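Long-range contacts in hemolysin-related protein (Vibrio cholerae serotype O1, PDB 6MLT), which is a secreted, calcium-binding protein of the biofilm matrix that probably binds carbohydrate and contributes to biofilm adhesion: residues Thr13-Ser18 with Gly553-Glu558; Gly511-Ser516 with Leu537-Asn542; Gly301-Ala306 with Val426-Phe431. All coordinates share one frame; numbering follows the deposited sequence.

Contact 1 (Thr13-Ser18 with Gly553-Glu558); sequences TKLKWS and GVFVYE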
ATOM      1  N   THR A  13      12.966  23.320  -5.812  1.00 24.20           N
ATOM      2  CA  THR A  13      12.138  22.980  -6.958  1.00 23.69           C
ATOM      3  C   THR A  13      12.186  24.094  -7.992  1.00 24.68           C
ATOM      4  O   THR A  13      12.532  25.243  -7.691  1.00 23.70           O
ATOM      5  CB  THR A  13      10.677  22.742  -6.546  1.00 28.45           C
ATOM      6  OG1 THR A  13      10.133  23.948  -5.989  1.00 30.28           O
ATOM      7  CG2 THR A  13      10.585  21.629  -5.521  1.00 25.78           C
ATOM      8  N   LYS A  14      11.817  23.731  -9.219  1.00 22.26           N
ATOM      9  CA  LYS A  14      11.648  24.689 -10.302  1.00 23.00           C
ATOM     10  C   LYS A  14      10.509  24.198 -11.179  1.00 22.30           C
ATOM     11  O   LYS A  14      10.244  22.993 -11.257  1.00 22.09           O
ATOM     12  CB  LYS A  14      12.929  24.862 -11.130  1.00 24.61           C
ATOM     13  CG  LYS A  14      13.318  23.648 -11.971  1.00 30.21           C
ATOM     14  CD  LYS A  14      14.633  23.876 -12.703  1.00 38.24           C
ATOM     15  CE  LYS A  14      15.001  22.684 -13.569  1.00 41.90           C
ATOM     16  NZ  LYS A  14      16.355  22.839 -14.181  1.00 44.79           N
ATOM     17  N   LEU A  15       9.840  25.138 -11.841  1.00 21.14           N
ATOM     18  CA  LEU A  15       8.690  24.792 -12.660  1.00 20.23           C
ATOM     19  C   LEU A  15       9.140  24.033 -13.900  1.00 21.87           C
ATOM     20  O   LEU A  15      10.054  24.463 -14.611  1.00 23.52           O
ATOM     21  CB  LEU A  15       7.921  26.049 -13.064  1.00 21.91           C
ATOM     22  CG  LEU A  15       6.570  25.796 -13.742  1.00 23.36           C
ATOM     23  CD1 LEU A  15       5.535  25.366 -12.719  1.00 22.70           C
ATOM     24  CD2 LEU A  15       6.099  27.042 -14.497  1.00 27.27           C
ATOM     25  N   LYS A  16       8.496  22.896 -14.153  1.00 20.91           N
ATOM     26  CA  LYS A  16       8.704  22.144 -15.382  1.00 19.28           C
ATOM     27  C   LYS A  16       7.783  22.638 -16.491  1.00 20.33           C
ATOM     28  O   LYS A  16       8.250  22.976 -17.583  1.00 20.58           O
ATOM     29  CB  LYS A  16       8.480  20.654 -15.123  1.00 23.36           C
ATOM     30  CG  LYS A  16       8.698  19.761 -16.331  1.00 27.39           C
ATOM     31  CD  LYS A  16       8.558  18.299 -15.929  1.00 34.87           C
ATOM     32  CE  LYS A  16       8.810  17.354 -17.085  1.00 43.68           C
ATOM     33  NZ  LYS A  16       8.966  15.958 -16.596  1.00 47.00           N
ATOM     34  N   TRP A  17       6.477  22.668 -16.231  1.00 20.54           N
ATOM     35  CA  TRP A  17       5.532  23.352 -17.104  1.00 22.38           C
ATOM     36  C   TRP A  17       4.270  23.651 -16.310  1.00 21.81           C
ATOM     37  O   TRP A  17       4.071  23.141 -15.206  1.00 19.11           O
ATOM     38  CB  TRP A  17       5.200  22.540 -18.369  1.00 21.99           C
ATOM     39  CG  TRP A  17       4.664  21.118 -18.188  1.00 19.92           C
ATOM     40  CD1 TRP A  17       5.355  19.961 -18.402  1.00 19.95           C
ATOM     41  CD2 TRP A  17       3.328  20.717 -17.819  1.00 20.28           C
ATOM     42  NE1 TRP A  17       4.549  18.873 -18.179  1.00 21.48           N
ATOM     43  CE2 TRP A  17       3.301  19.305 -17.816  1.00 19.84           C
ATOM     44  CE3 TRP A  17       2.164  21.412 -17.482  1.00 22.70           C
ATOM     45  CZ2 TRP A  17       2.150  18.576 -17.500  1.00 21.25           C
ATOM     46  CZ3 TRP A  17       1.021  20.688 -17.160  1.00 22.78           C
ATOM     47  CH2 TRP A  17       1.024  19.285 -17.169  1.00 23.23           C
ATOM     48  N   SER A  18       3.416  24.495 -16.890  1.00 21.10           N
ATOM     49  CA  SER A  18       2.113  24.784 -16.313  1.00 19.03           C
ATOM     50  C   SER A  18       1.089  24.885 -17.430  1.00 20.74           C
ATOM     51  O   SER A  18       1.425  25.187 -18.581  1.00 21.54           O
ATOM     52  CB  SER A  18       2.124  26.081 -15.482  1.00 21.23           C
ATOM     53  OG  SER A  18       2.322  27.214 -16.300  1.00 20.46           O
ATOM     54  N   GLY A 553      -5.108  26.101 -12.663  1.00 19.18           N
ATOM     55  CA  GLY A 553      -4.760  25.146 -13.700  1.00 19.01           C
ATOM     56  C   GLY A 553      -3.976  23.979 -13.131  1.00 20.49           C
ATOM     57  O   GLY A 553      -4.331  23.424 -12.084  1.00 20.05           O
ATOM     58  N   VAL A 554      -2.906  23.615 -13.828  1.00 19.33           N
ATOM     59  CA  VAL A 554      -2.055  22.482 -13.463  1.00 18.90           C
ATOM     60  C   VAL A 554      -0.612  22.957 -13.503  1.00 19.08           C
ATOM     61  O   VAL A 554      -0.178  23.549 -14.500  1.00 20.00           O
ATOM     62  CB  VAL A 554      -2.259  21.282 -14.408  1.00 19.61           C
ATOM     63  CG1 VAL A 554      -1.359  20.114 -13.998  1.00 19.48           C
ATOM     64  CG2 VAL A 554      -3.718  20.849 -14.419  1.00 20.66           C
ATOM     65  N   PHE A 555       0.127  22.676 -12.439  1.00 20.04           N
ATOM     66  CA  PHE A 555       1.499  23.134 -12.294  1.00 20.84           C
ATOM     67  C   PHE A 555       2.373  21.937 -11.962  1.00 20.74           C
ATOM     68  O   PHE A 555       2.069  21.176 -11.038  1.00 18.40           O
ATOM     69  CB  PHE A 555       1.592  24.231 -11.225  1.00 22.15           C
ATOM     70  CG  PHE A 555       0.900  25.496 -11.638  1.00 22.53           C
ATOM     71  CD1 PHE A 555      -0.480  25.571 -11.642  1.00 27.72           C
ATOM     72  CD2 PHE A 555       1.624  26.583 -12.087  1.00 20.41           C
ATOM     73  CE1 PHE A 555      -1.125  26.722 -12.065  1.00 28.66           C
ATOM     74  CE2 PHE A 555       0.983  27.730 -12.511  1.00 23.14           C
ATOM     75  CZ  PHE A 555      -0.390  27.796 -12.498  1.00 25.25           C
ATOM     76  N   VAL A 556       3.432  21.758 -12.745  1.00 19.49           N
ATOM     77  CA  VAL A 556       4.310  20.604 -12.642  1.00 17.41           C
ATOM     78  C   VAL A 556       5.715  21.106 -12.358  1.00 17.94           C
ATOM     79  O   VAL A 556       6.226  21.970 -13.075  1.00 19.85           O
ATOM     80  CB  VAL A 556       4.272  19.751 -13.923  1.00 17.72           C
ATOM     81  CG1 VAL A 556       5.226  18.563 -13.821  1.00 19.31           C
ATOM     82  CG2 VAL A 556       2.846  19.269 -14.181  1.00 19.69           C
ATOM     83  N   TYR A 557       6.337  20.548 -11.321  1.00 17.15           N
ATOM     84  CA  TYR A 557       7.647  20.961 -10.858  1.00 17.61           C
ATOM     85  C   TYR A 557       8.616  19.793 -10.941  1.00 19.35           C
ATOM     86  O   TYR A 557       8.216  18.630 -11.015  1.00 19.64           O
ATOM     87  CB  TYR A 557       7.574  21.476  -9.417  1.00 17.42           C
ATOM     88  CG  TYR A 557       6.699  22.703  -9.280  1.00 20.85           C
ATOM     89  CD1 TYR A 557       5.320  22.592  -9.133  1.00 21.76           C
ATOM     90  CD2 TYR A 557       7.252  23.975  -9.334  1.00 20.84           C
ATOM     91  CE1 TYR A 557       4.523  23.720  -9.018  1.00 21.29           C
ATOM     92  CE2 TYR A 557       6.469  25.097  -9.224  1.00 21.73           C
ATOM     93  CZ  TYR A 557       5.108  24.969  -9.065  1.00 22.02           C
ATOM     94  OH  TYR A 557       4.336  26.107  -8.964  1.00 23.97           O
ATOM     95  N   GLU A 558       9.899  20.127 -10.905  1.00 21.33           N
ATOM     96  CA  GLU A 558      10.969  19.144 -10.889  1.00 22.06           C
ATOM     97  C   GLU A 558      12.051  19.625  -9.936  1.00 22.38           C
ATOM     98  O   GLU A 558      12.078  20.789  -9.526  1.00 19.15           O
ATOM     99  CB  GLU A 558      11.533  18.919 -12.295  1.00 23.01           C
ATOM    100  CG  GLU A 558      12.066  20.179 -12.952  1.00 30.16           C
ATOM    101  CD  GLU A 558      12.634  19.912 -14.329  1.00 39.98           C
ATOM    102  OE1 GLU A 558      13.493  19.015 -14.449  1.00 45.75           O
ATOM    103  OE2 GLU A 558      12.217  20.589 -15.289  1.00 42.63           O
TER
HETATM  104  O   HOH W   1      12.319  23.286 -15.942  1.00 39.08           O

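Contact 2 (Gly511-Ser516 with Leu537-Asn542); sequences GIIANS and LIMVAN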
ATOM      1  N   GLY A 511       9.775  22.189   2.059  1.00 21.85           N
ATOM      2  CA  GLY A 511       9.589  22.891   0.805  1.00 18.12           C
ATOM      3  C   GLY A 511       8.240  23.563   0.807  1.00 20.26           C
ATOM      4  O   GLY A 511       7.293  23.082   1.436  1.00 20.26           O
ATOM      5  N   ILE A 512       8.159  24.699   0.121  1.00 19.03           N
ATOM      6  CA  ILE A 512       6.941  25.492   0.026  1.00 20.29           C
ATOM      7  C   ILE A 512       6.798  25.957  -1.414  1.00 23.53           C
ATOM      8  O   ILE A 512       7.744  26.504  -1.991  1.00 23.51           O
ATOM      9  CB  ILE A 512       6.963  26.714   0.965  1.00 25.17           C
ATOM     10  CG1 ILE A 512       7.213  26.288   2.410  1.00 29.20           C
ATOM     11  CG2 ILE A 512       5.642  27.486   0.863  1.00 28.26           C
ATOM     12  CD1 ILE A 512       7.486  27.451   3.357  1.00 32.19           C
ATOM     13  N   ILE A 513       5.615  25.762  -1.985  1.00 21.21           N
ATOM     14  CA  ILE A 513       5.298  26.203  -3.339  1.00 23.52           C
ATOM     15  C   ILE A 513       3.974  26.946  -3.283  1.00 22.08           C
ATOM     16  O   ILE A 513       2.984  26.405  -2.778  1.00 19.41           O
ATOM     17  CB  ILE A 513       5.211  25.012  -4.313  1.00 22.00           C
ATOM     18  CG1 ILE A 513       6.596  24.396  -4.517  1.00 23.12           C
ATOM     19  CG2 ILE A 513       4.599  25.436  -5.651  1.00 26.49           C
ATOM     20  CD1 ILE A 513       6.588  23.081  -5.284  1.00 21.58           C
ATOM     21  N   ALA A 514       3.953  28.176  -3.797  1.00 20.22           N
ATOM     22  CA  ALA A 514       2.710  28.931  -3.865  1.00 20.34           C
ATOM     23  C   ALA A 514       1.741  28.234  -4.814  1.00 20.81           C
ATOM     24  O   ALA A 514       2.058  28.020  -5.988  1.00 23.21           O
ATOM     25  CB  ALA A 514       2.984  30.361  -4.328  1.00 21.76           C
ATOM     26  N   ASN A 515       0.563  27.889  -4.304  1.00 19.78           N
ATOM     27  CA  ASN A 515      -0.426  27.130  -5.067  1.00 17.65           C
ATOM     28  C   ASN A 515      -1.747  27.228  -4.323  1.00 19.47           C
ATOM     29  O   ASN A 515      -1.843  26.768  -3.179  1.00 20.38           O
ATOM     30  CB  ASN A 515       0.015  25.673  -5.220  1.00 18.85           C
ATOM     31  CG  ASN A 515      -0.815  24.905  -6.236  1.00 19.51           C
ATOM     32  OD1 ASN A 515      -0.689  25.115  -7.441  1.00 18.48           O
ATOM     33  ND2 ASN A 515      -1.652  23.997  -5.749  1.00 17.35           N
ATOM     34  N   SER A 516      -2.756  27.833  -4.950  1.00 17.44           N
ATOM     35  CA  SER A 516      -3.997  28.150  -4.258  1.00 17.94           C
ATOM     36  C   SER A 516      -5.109  27.168  -4.607  1.00 18.92           C
ATOM     37  O   SER A 516      -5.128  26.566  -5.685  1.00 17.89           O
ATOM     38  CB  SER A 516      -4.465  29.571  -4.580  1.00 17.92           C
ATOM     39  OG  SER A 516      -4.646  29.771  -5.974  1.00 18.62           O
ATOM     40  N   LEU A 537       6.554  16.609  -9.907  1.00 18.54           N
ATOM     41  CA  LEU A 537       5.584  16.926  -8.864  1.00 18.31           C
ATOM     42  C   LEU A 537       4.425  17.695  -9.496  1.00 17.85           C
ATOM     43  O   LEU A 537       4.616  18.814  -9.988  1.00 17.48           O
ATOM     44  CB  LEU A 537       6.231  17.757  -7.761  1.00 18.85           C
ATOM     45  CG  LEU A 537       5.292  18.461  -6.775  1.00 20.70           C
ATOM     46  CD1 LEU A 537       4.426  17.458  -6.030  1.00 21.41           C
ATOM     47  CD2 LEU A 537       6.089  19.315  -5.799  1.00 24.60           C
ATOM     48  N   ILE A 538       3.232  17.104  -9.458  1.00 17.00           N
ATOM     49  CA  ILE A 538       2.055  17.609 -10.168  1.00 17.55           C
ATOM     50  C   ILE A 538       1.029  18.085  -9.149  1.00 18.95           C
ATOM     51  O   ILE A 538       0.672  17.335  -8.232  1.00 18.65           O
ATOM     52  CB  ILE A 538       1.441  16.521 -11.067  1.00 18.39           C
ATOM     53  CG1 ILE A 538       2.481  15.985 -12.057  1.00 21.38           C
ATOM     54  CG2 ILE A 538       0.212  17.068 -11.819  1.00 18.19           C
ATOM     55  CD1 ILE A 538       2.454  14.487 -12.221  1.00 21.97           C
ATOM     56  N   MET A 539       0.514  19.303  -9.332  1.00 16.53           N
ATOM     57  CA  MET A 539      -0.513  19.826  -8.445  1.00 21.01           C
ATOM     58  C   MET A 539      -1.511  20.665  -9.230  1.00 17.70           C
ATOM     59  O   MET A 539      -1.190  21.235 -10.278  1.00 17.72           O
ATOM     60  CB  MET A 539       0.094  20.657  -7.303  1.00 23.22           C
ATOM     61  CG  MET A 539       0.797  21.918  -7.736  1.00 24.27           C
ATOM     62  SD  MET A 539       1.753  22.662  -6.392  1.00 22.89           S
ATOM     63  CE  MET A 539       3.096  21.482  -6.253  1.00 19.95           C
ATOM     64  N   VAL A 540      -2.730  20.736  -8.709  1.00 18.55           N
ATOM     65  CA  VAL A 540      -3.811  21.473  -9.351  1.00 16.84           C
ATOM     66  C   VAL A 540      -4.110  22.721  -8.534  1.00 18.19           C
ATOM     67  O   VAL A 540      -3.850  22.775  -7.327  1.00 16.20           O
ATOM     68  CB  VAL A 540      -5.062  20.587  -9.519  1.00 17.59           C
ATOM     69  CG1 VAL A 540      -4.702  19.321 -10.282  1.00 18.12           C
ATOM     70  CG2 VAL A 540      -5.670  20.241  -8.158  1.00 18.66           C
ATOM     71  N   ALA A 541      -4.652  23.736  -9.203  1.00 15.70           N
ATOM     72  CA  ALA A 541      -4.853  25.031  -8.577  1.00 17.35           C
ATOM     73  C   ALA A 541      -6.118  25.683  -9.108  1.00 17.39           C
ATOM     74  O   ALA A 541      -6.560  25.419 -10.234  1.00 19.75           O
ATOM     75  CB  ALA A 541      -3.660  25.963  -8.815  1.00 17.25           C
ATOM     76  N   ASN A 542      -6.687  26.552  -8.275  1.00 16.75           N
ATOM     77  CA  ASN A 542      -7.833  27.360  -8.647  1.00 18.49           C
ATOM     78  C   ASN A 542      -7.763  28.658  -7.862  1.00 17.91           C
ATOM     79  O   ASN A 542      -7.194  28.705  -6.764  1.00 18.10           O
ATOM     80  CB  ASN A 542      -9.147  26.623  -8.378  1.00 17.56           C
ATOM     81  CG  ASN A 542      -9.244  26.132  -6.951  1.00 19.18           C
ATOM     82  OD1 ASN A 542      -9.626  26.883  -6.051  1.00 20.12           O
ATOM     83  ND2 ASN A 542      -8.886  24.870  -6.733  1.00 17.45           N
TER

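Contact 3 (Gly301-Ala306 with Val426-Phe431); sequences GYTDWA and VNAVQF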
ATOM      1  N   GLY A 301      27.218 -30.818  19.181  1.00 22.79           N
ATOM      2  CA  GLY A 301      27.277 -32.045  18.411  1.00 22.82           C
ATOM      3  C   GLY A 301      28.624 -32.224  17.729  1.00 26.84           C
ATOM      4  O   GLY A 301      29.668 -31.820  18.257  1.00 25.93           O
ATOM      5  N   TYR A 302      28.587 -32.830  16.545  1.00 25.63           N
ATOM      6  CA  TYR A 302      29.776 -33.366  15.885  1.00 24.20           C
ATOM      7  C   TYR A 302      29.830 -32.836  14.457  1.00 24.75           C
ATOM      8  O   TYR A 302      28.966 -33.162  13.637  1.00 25.65           O
ATOM      9  CB  TYR A 302      29.739 -34.894  15.919  1.00 23.19           C
ATOM     10  CG  TYR A 302      29.495 -35.415  17.318  1.00 23.09           C
ATOM     11  CD1 TYR A 302      28.205 -35.554  17.816  1.00 23.08           C
ATOM     12  CD2 TYR A 302      30.559 -35.732  18.152  1.00 24.79           C
ATOM     13  CE1 TYR A 302      27.984 -36.008  19.096  1.00 25.53           C
ATOM     14  CE2 TYR A 302      30.349 -36.181  19.435  1.00 29.92           C
ATOM     15  CZ  TYR A 302      29.060 -36.318  19.905  1.00 29.30           C
ATOM     16  OH  TYR A 302      28.851 -36.770  21.183  1.00 29.38           O
ATOM     17  N   THR A 303      30.844 -32.021  14.165  1.00 23.13           N
ATOM     18  CA  THR A 303      30.949 -31.314  12.894  1.00 25.38           C
ATOM     19  C   THR A 303      31.872 -32.002  11.897  1.00 27.77           C
ATOM     20  O   THR A 303      31.967 -31.543  10.752  1.00 30.46           O
ATOM     21  CB  THR A 303      31.461 -29.886  13.124  1.00 28.04           C
ATOM     22  OG1 THR A 303      32.714 -29.942  13.819  1.00 32.39           O
ATOM     23  CG2 THR A 303      30.462 -29.071  13.943  1.00 29.44           C
ATOM     24  N   ASP A 304      32.562 -33.063  12.299  1.00 30.19           N
ATOM     25  CA  ASP A 304      33.519 -33.711  11.410  1.00 38.71           C
ATOM     26  C   ASP A 304      32.832 -34.198  10.140  1.00 34.78           C
ATOM     27  O   ASP A 304      31.760 -34.809  10.192  1.00 31.61           O
ATOM     28  CB  ASP A 304      34.199 -34.881  12.122  1.00 45.86           C
ATOM     29  CG  ASP A 304      35.283 -34.436  13.085  1.00 47.74           C
ATOM     30  OD1 ASP A 304      35.570 -33.223  13.155  1.00 47.61           O
ATOM     31  OD2 ASP A 304      35.848 -35.307  13.775  1.00 48.21           O
ATOM     32  N   TRP A 305      33.456 -33.911   8.996  1.00 33.48           N
ATOM     33  CA  TRP A 305      33.022 -34.431   7.698  1.00 35.01           C
ATOM     34  C   TRP A 305      31.632 -33.936   7.319  1.00 32.17           C
ATOM     35  O   TRP A 305      30.904 -34.596   6.572  1.00 34.55           O
ATOM     36  CB  TRP A 305      33.065 -35.960   7.679  1.00 45.00           C
ATOM     37  CG  TRP A 305      34.445 -36.516   7.858  1.00 66.99           C
ATOM     38  CD1 TRP A 305      34.985 -37.020   9.007  1.00 73.98           C
ATOM     39  CD2 TRP A 305      35.463 -36.618   6.858  1.00 84.72           C
ATOM     40  NE1 TRP A 305      36.275 -37.432   8.781  1.00 82.86           N
ATOM     41  CE2 TRP A 305      36.593 -37.197   7.469  1.00 90.48           C
ATOM     42  CE3 TRP A 305      35.530 -36.279   5.503  1.00 96.09           C
ATOM     43  CZ2 TRP A 305      37.774 -37.444   6.773  1.00100.89           C
ATOM     44  CZ3 TRP A 305      36.703 -36.524   4.814  1.00104.22           C
ATOM     45  CH2 TRP A 305      37.810 -37.100   5.450  1.00105.86           C
ATOM     46  N   ALA A 306      31.260 -32.759   7.805  1.00 30.66           N
ATOM     47  CA  ALA A 306      29.964 -32.176   7.506  1.00 33.98           C
ATOM     48  C   ALA A 306      30.144 -30.685   7.290  1.00 38.42           C
ATOM     49  O   ALA A 306      30.941 -30.048   7.982  1.00 41.02           O
ATOM     50  CB  ALA A 306      28.965 -32.440   8.641  1.00 34.49           C
ATOM     51  N   VAL A 426      21.002 -35.240  11.535  1.00 19.28           N
ATOM     52  CA  VAL A 426      21.624 -34.007  12.000  1.00 18.93           C
ATOM     53  C   VAL A 426      22.708 -34.365  13.008  1.00 19.46           C
ATOM     54  O   VAL A 426      22.427 -34.960  14.057  1.00 20.93           O
ATOM     55  CB  VAL A 426      20.585 -33.060  12.612  1.00 19.31           C
ATOM     56  CG1 VAL A 426      21.260 -31.859  13.238  1.00 21.43           C
ATOM     57  CG2 VAL A 426      19.595 -32.618  11.543  1.00 21.62           C
ATOM     58  N   ASN A 427      23.952 -33.989  12.703  1.00 19.77           N
ATOM     59  CA  ASN A 427      25.074 -34.330  13.562  1.00 19.88           C
ATOM     60  C   ASN A 427      25.495 -33.196  14.488  1.00 18.70           C
ATOM     61  O   ASN A 427      26.086 -33.469  15.543  1.00 19.85           O
ATOM     62  CB  ASN A 427      26.264 -34.777  12.711  1.00 20.96           C
ATOM     63  CG  ASN A 427      25.939 -36.006  11.869  1.00 21.09           C
ATOM     64  OD1 ASN A 427      25.711 -35.909  10.662  1.00 21.32           O
ATOM     65  ND2 ASN A 427      25.893 -37.165  12.514  1.00 20.15           N
ATOM     66  N   ALA A 428      25.207 -31.946  14.133  1.00 22.34           N
ATOM     67  CA  ALA A 428      25.437 -30.825  15.032  1.00 22.37           C
ATOM     68  C   ALA A 428      24.442 -29.724  14.713  1.00 22.46           C
ATOM     69  O   ALA A 428      23.946 -29.611  13.588  1.00 22.67           O
ATOM     70  CB  ALA A 428      26.868 -30.287  14.929  1.00 25.10           C
ATOM     71  N   VAL A 429      24.175 -28.882  15.717  1.00 22.13           N
ATOM     72  CA  VAL A 429      23.271 -27.751  15.558  1.00 22.86           C
ATOM     73  C   VAL A 429      23.809 -26.541  16.306  1.00 24.06           C
ATOM     74  O   VAL A 429      24.582 -26.653  17.260  1.00 24.81           O
ATOM     75  CB  VAL A 429      21.837 -28.057  16.049  1.00 27.09           C
ATOM     76  CG1 VAL A 429      21.205 -29.131  15.206  1.00 32.55           C
ATOM     77  CG2 VAL A 429      21.854 -28.463  17.520  1.00 25.47           C
ATOM     78  N   GLN A 430      23.356 -25.375  15.863  1.00 23.95           N
ATOM     79  CA  GLN A 430      23.693 -24.101  16.476  1.00 26.11           C
ATOM     80  C   GLN A 430      22.518 -23.168  16.237  1.00 25.67           C
ATOM     81  O   GLN A 430      21.964 -23.142  15.138  1.00 27.34           O
ATOM     82  CB  GLN A 430      24.987 -23.527  15.889  1.00 32.12           C
ATOM     83  CG  GLN A 430      25.362 -22.144  16.384  1.00 34.78           C
ATOM     84  CD  GLN A 430      26.671 -21.667  15.783  1.00 34.34           C
ATOM     85  OE1 GLN A 430      26.907 -21.818  14.583  1.00 29.46           O
ATOM     86  NE2 GLN A 430      27.542 -21.113  16.619  1.00 33.57           N
ATOM     87  N   PHE A 431      22.135 -22.424  17.267  1.00 26.65           N
ATOM     88  CA  PHE A 431      20.941 -21.592  17.214  1.00 27.61           C
ATOM     89  C   PHE A 431      21.308 -20.142  16.934  1.00 28.60           C
ATOM     90  O   PHE A 431      22.260 -19.610  17.511  1.00 28.39           O
ATOM     91  CB  PHE A 431      20.159 -21.694  18.520  1.00 25.44           C
ATOM     92  CG  PHE A 431      19.806 -23.099  18.881  1.00 27.07           C
ATOM     93  CD1 PHE A 431      18.779 -23.754  18.224  1.00 29.31           C
ATOM     94  CD2 PHE A 431      20.519 -23.779  19.848  1.00 26.31           C
ATOM     95  CE1 PHE A 431      18.463 -25.065  18.538  1.00 28.83           C
ATOM     96  CE2 PHE A 431      20.207 -25.091  20.170  1.00 25.55           C
ATOM     97  CZ  PHE A 431      19.177 -25.730  19.512  1.00 25.74           C
TER

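Contact 1 (Thr13-Ser18 with Gly553-Glu558)
Trp17 and Val556 form the apolar centre of the pairing between Thr13-Ser18 and Gly553-Glu558, two antiparallel strands whose register slips by one residue at a classic beta bulge. Trp17 has CG set between its backbone N and carbonyl carbon (chi1 56°), and chi2 of -105° turns one face of the indole to Val556, whose CG2 makes a CH-pi contact 3.5 Å from the centroid of the six-membered ring. Val554 CG1 touches the same ring at CZ3. The bulge itself is gripped by a single carbonyl: Val556 O accepts from Lys16 N at 2.7 Å and more loosely from Trp17 N at 3.2 Å, both donors tilted from its plane.

Leu15 serves a different pair of rings. Its CG stands anti to the backbone N (chi1 -171°), and CD1 beyond it lies over a face of Tyr557, 3.9 Å from the ring centroid and displaced toward the rim, while also meeting the edge of Phe555. Ser18 CB packs against Phe555 CD2 at 3.5 Å.

Lys14 crosses Glu558 obliquely, CE against CD, but NZ remains 4.8 Å from OE1, too far for a salt bridge. A water donates to both Glu558 OE2 and Leu15 O, tying the carboxylate to the bulging strand. Lys16 runs extended beside Val556, and its NZ forms a salt bridge with Glu530 and a hydrogen bond with Ser536 OG.

This pairing is consistent with the molecular velcro closure of a beta-propeller: the N-terminal strand 13-19 completes the blade of the C-terminal strands. Strand 536-541 flanks 553-559 on its other edge, Ile538 packing on Val554 and Val556, and strand 71-76 brings Leu76 to Trp17, whose NE1 bonds Gly78 O.

Contact 2 (Gly511-Ser516 with Leu537-Asn542)
Asn515 holds CG anti to its backbone N (chi1 -168°), and Met539 sets its own CG between backbone N and carbonyl carbon (chi1 65°); the two side chains run past each other in opposite directions. The extended chi2 of Met539 (-169°) carries SD to 3.4 Å from Asn515 CG, and the bend at chi3 turns the thioether methyl back toward Ile513. There CE meets Ile513 CD1 at 4.0 Å; Leu537 CD2 meets Ile513 CD1 tip to tip at 3.8 Å.

The amide of Asn515 has work to do beyond this packing. ND2 donates to Val540 O over 3.0 Å, with the acceptor close to the amide plane but the donor well above the plane of the carbonyl. OD1 sits against Ala541 CB and takes a hydrogen bond from Asn551 ND2, which leaves little freedom to rotate the group.

In the propeller, these segments belong to successive blades: 509-514 is the outermost strand of one, and 536-541 lies in the interior of the next. The contact is therefore an interface between blades rather than a pairing within a sheet, with hydrophobic side chains meeting at the strand portion and polar groups taking over from Asn515 on, where the first strand has ended and the second nears its end. Tyr557 and Met499, from the adjacent strands, also pack on Met539.

Farther on, Asn542 N donates to Ser516 O at 3.0 Å, and Ala541 CA makes a CA-H...O contact with the same oxygen. Ser516 OG lies 2.9 Å from Asn542 O and accepts from Val550 N, while Asn542 OD1 receives Gly518 N.

Contact 3 (Gly301-Ala306 with Val426-Phe431)
The Tyr302 ring receives Asn427 O at its edge, near the ring plane, with CD1 3.7 Å from that oxygen; beyond the two segments it meets the ring of Tyr368 with the planes inclined at about 50°. This is the seam of a beta-prism lectin domain at which the loop after strand 295-301 leaves its neighbour, strand 428-435. A second flat group, the side-chain amide of Asn427, is fixed by two backbone partners, OD1 accepting from Lys415 N and ND2 donating to Tyr368 O. Its CB lies only 3.3 Å from Tyr302 O.

The main link is made by the backbone. Tyr302 N donates to Asn427 O over 2.8 Å, nearly straight at 165°, although the donor stands above the carbonyl plane. Gly301 CA closes on the same oxygen in a CA-H...O contact, so one carbonyl engages two consecutive residues. Gly301 and Ala428 form a non-hydrogen-bonded antiparallel pair with CA atoms just 4.0 Å apart. The spacing explains the glycine: a beta carbon there would run into Asn427 O and Ala428 CA, and the backbone angles of Gly301 would also press it against the preceding carbonyl O.

Along the other edge of the strand, toward 405-413, Asn427 and Ala428 together face Trp413, a classic beta bulge. A bound glycerol, probably from the crystallisation liquor, lies about 4 Å from the Asn427 side chain. Past Tyr302 the loop folds into a type II turn from Thr303 to Ala306, and at its first residue Thr303 CG2 rests 3.9 Å from Ala428 CB.

Contacts 1 and 2 share an element of the propeller and touch directly: strands 536-541 and 553-559 are neighbours in one sheet, probably hydrogen-bonded through Tyr557 N and Leu537 O, and Tyr557 OH packs on Ile513 CG2. Contact 2 is wholly buried, and an asparagine amide and a backbone N-H there bond to main-chain carbonyls between blades; contact 1, at the outer edge of its blade, is partly buried and mixes strand hydrogen bonds, aromatic packing and lysines. Contact 3 stands apart, its centre about 64 Å from either, in the beta-prism; smaller and partly buried, it depends on one backbone bond and a glycine. In sequence, both other contacts fall within the loop that contact 1 closes.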